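Local structure of lipopolysaccharide core heptose(I) kinase RfaP (Pseudomonas aeruginosa, 6DFL) at residues A118-L123 with H168-T173. The protein phosphorylates the first heptose of the lipopolysaccharide inner core with ATP and Mg2+, and also acts as a protein-tyrosine kinase that autophosphorylates on tyrosines. Residues are numbered along the deposited sequence; the frame is centred on the assembly and turned at random.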
# COMPACT_ATOMS: atom_id res chain seq x y z
N ALA A 118 -16.66 -6.43 1.33
CA ALA A 118 -16.67 -7.86 1.56
C ALA A 118 -17.17 -8.57 0.31
O ALA A 118 -18.05 -8.05 -0.38
CB ALA A 118 -17.55 -8.21 2.77
N PRO A 119 -16.63 -9.75 -0.02
CA PRO A 119 -15.59 -10.41 0.76
C PRO A 119 -14.19 -9.85 0.48
O PRO A 119 -13.85 -9.60 -0.67
CB PRO A 119 -15.69 -11.87 0.30
CG PRO A 119 -16.16 -11.77 -1.11
CD PRO A 119 -17.08 -10.57 -1.16
N THR A 120 -13.42 -9.64 1.54
CA THR A 120 -12.08 -9.09 1.46
C THR A 120 -11.18 -9.84 2.43
O THR A 120 -11.63 -10.43 3.41
CB THR A 120 -12.04 -7.60 1.82
OG1 THR A 120 -12.53 -7.43 3.16
CG2 THR A 120 -12.91 -6.79 0.88
N VAL A 121 -9.89 -9.82 2.13
CA VAL A 121 -8.86 -10.20 3.09
C VAL A 121 -7.82 -9.09 3.11
O VAL A 121 -7.36 -8.64 2.05
CB VAL A 121 -8.20 -11.55 2.74
CG1 VAL A 121 -7.68 -11.54 1.30
CG2 VAL A 121 -7.09 -11.84 3.71
N ASP A 122 -7.50 -8.60 4.31
CA ASP A 122 -6.50 -7.56 4.40
C ASP A 122 -5.12 -8.15 4.11
O ASP A 122 -4.90 -9.36 4.21
CB ASP A 122 -6.55 -6.87 5.77
CG ASP A 122 -5.81 -7.61 6.86
OD1 ASP A 122 -4.58 -7.83 6.73
OD2 ASP A 122 -6.44 -7.94 7.91
N LEU A 123 -4.19 -7.27 3.75
CA LEU A 123 -2.95 -7.71 3.13
C LEU A 123 -1.96 -8.29 4.13
O LEU A 123 -1.10 -9.08 3.74
CB LEU A 123 -2.32 -6.55 2.35
CG LEU A 123 -2.87 -6.28 0.94
CD1 LEU A 123 -2.05 -5.20 0.17
CD2 LEU A 123 -2.97 -7.57 0.12
N HIS A 168 -4.48 -2.14 6.57
CA HIS A 168 -5.53 -1.24 6.13
C HIS A 168 -5.70 -1.22 4.63
O HIS A 168 -6.30 -0.28 4.09
CB HIS A 168 -5.29 0.16 6.68
CG HIS A 168 -5.50 0.23 8.16
ND1 HIS A 168 -4.71 1.00 8.98
CD2 HIS A 168 -6.37 -0.42 8.96
CE1 HIS A 168 -5.11 0.84 10.23
NE2 HIS A 168 -6.12 -0.00 10.25
N PHE A 169 -5.19 -2.23 3.94
CA PHE A 169 -5.43 -2.40 2.51
C PHE A 169 -6.17 -3.72 2.32
O PHE A 169 -5.68 -4.77 2.75
CB PHE A 169 -4.12 -2.38 1.72
CG PHE A 169 -3.48 -1.04 1.71
CD1 PHE A 169 -3.71 -0.15 0.65
CD2 PHE A 169 -2.66 -0.64 2.75
CE1 PHE A 169 -3.15 1.08 0.65
CE2 PHE A 169 -2.09 0.62 2.75
CZ PHE A 169 -2.34 1.47 1.69
N LEU A 170 -7.34 -3.66 1.69
CA LEU A 170 -8.17 -4.83 1.49
C LEU A 170 -7.95 -5.39 0.09
O LEU A 170 -8.08 -4.66 -0.91
CB LEU A 170 -9.64 -4.49 1.72
CG LEU A 170 -9.93 -4.13 3.19
CD1 LEU A 170 -11.40 -4.25 3.51
CD2 LEU A 170 -9.08 -4.97 4.16
N LEU A 171 -7.58 -6.66 0.02
CA LEU A 171 -7.60 -7.39 -1.23
C LEU A 171 -8.99 -7.98 -1.42
O LEU A 171 -9.57 -8.55 -0.49
CB LEU A 171 -6.54 -8.49 -1.21
CG LEU A 171 -6.61 -9.48 -2.34
CD1 LEU A 171 -6.11 -8.86 -3.66
CD2 LEU A 171 -5.78 -10.67 -1.96
N HIS A 172 -9.54 -7.82 -2.62
CA HIS A 172 -10.93 -8.21 -2.86
C HIS A 172 -11.00 -9.66 -3.30
O HIS A 172 -10.40 -10.04 -4.31
CB HIS A 172 -11.57 -7.29 -3.88
CG HIS A 172 -12.01 -5.98 -3.30
ND1 HIS A 172 -13.24 -5.82 -2.69
CD2 HIS A 172 -11.38 -4.79 -3.19
CE1 HIS A 172 -13.35 -4.58 -2.26
NE2 HIS A 172 -12.24 -3.93 -2.55
N THR A 173 -11.76 -10.48 -2.55
CA THR A 173 -11.85 -11.91 -2.78
C THR A 173 -13.18 -12.35 -3.40
O THR A 173 -13.50 -13.54 -3.39
CB THR A 173 -11.63 -12.68 -1.47
OG1 THR A 173 -12.56 -12.21 -0.50
CG2 THR A 173 -10.21 -12.47 -0.97
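In the kinase-like fold, strand 120-122 forms one edge of a small three-stranded antiparallel sheet whose middle strand is 169-172 and whose other edge is 184-186. Val121 and Leu171 make the hydrogen-bonded pair: Val121 N lies 2.9 Å from Leu171 O, in the plane of that carbonyl, whereas Leu171 N stands above the plane of the Val121 carbonyl at 2.8 Å from Val121 O. Thr173 N to Pro119 O (2.9 Å) extends the pairing beyond the strand, at Pro119, which is preceded by a cis peptide bond; a weak, bent bond from Leu123 N to Phe169 O (3.1 Å, 130° at the hydrogen) ends it where helix 123-127 begins.

On one face, Leu170 crosses Thr120 obliquely and divides its own two methyls, Leu170 CD1 against Thr120 OG1 (3.4 Å) and Leu170 CD2 against Asp122 CB (3.6 Å). Thr120 CG2 rests beside ND1 of the His172 ring; Thr120 OG1 is hydrogen-bonded to Leu117 O, and His172 NE2 to Ser185 OG. With CG in the crowded position between N and the carbonyl carbon (chi1 82°), Asp122 N-caps the helix through OD1 to Val125 N.

On the other face, Val121 CG1 touches Leu171 CD2. Toward Pro119, Val121 CG1 also meets Thr173 CG2 at 3.5 Å. At the helix end, Leu123, which contacts the palmitoylated phosphopantetheine ligand, crosses Leu171 at about a right angle, Leu123 CD2 to Leu171 CB (3.9 Å). Phe169 turns its ring away onto Val147 and Val151 of helix 137-156. Strand 169-172 comes shortly after Asp163, the active-site residue by similarity, consistent with the small C-lobe sheet that follows the catalytic loop in protein kinases.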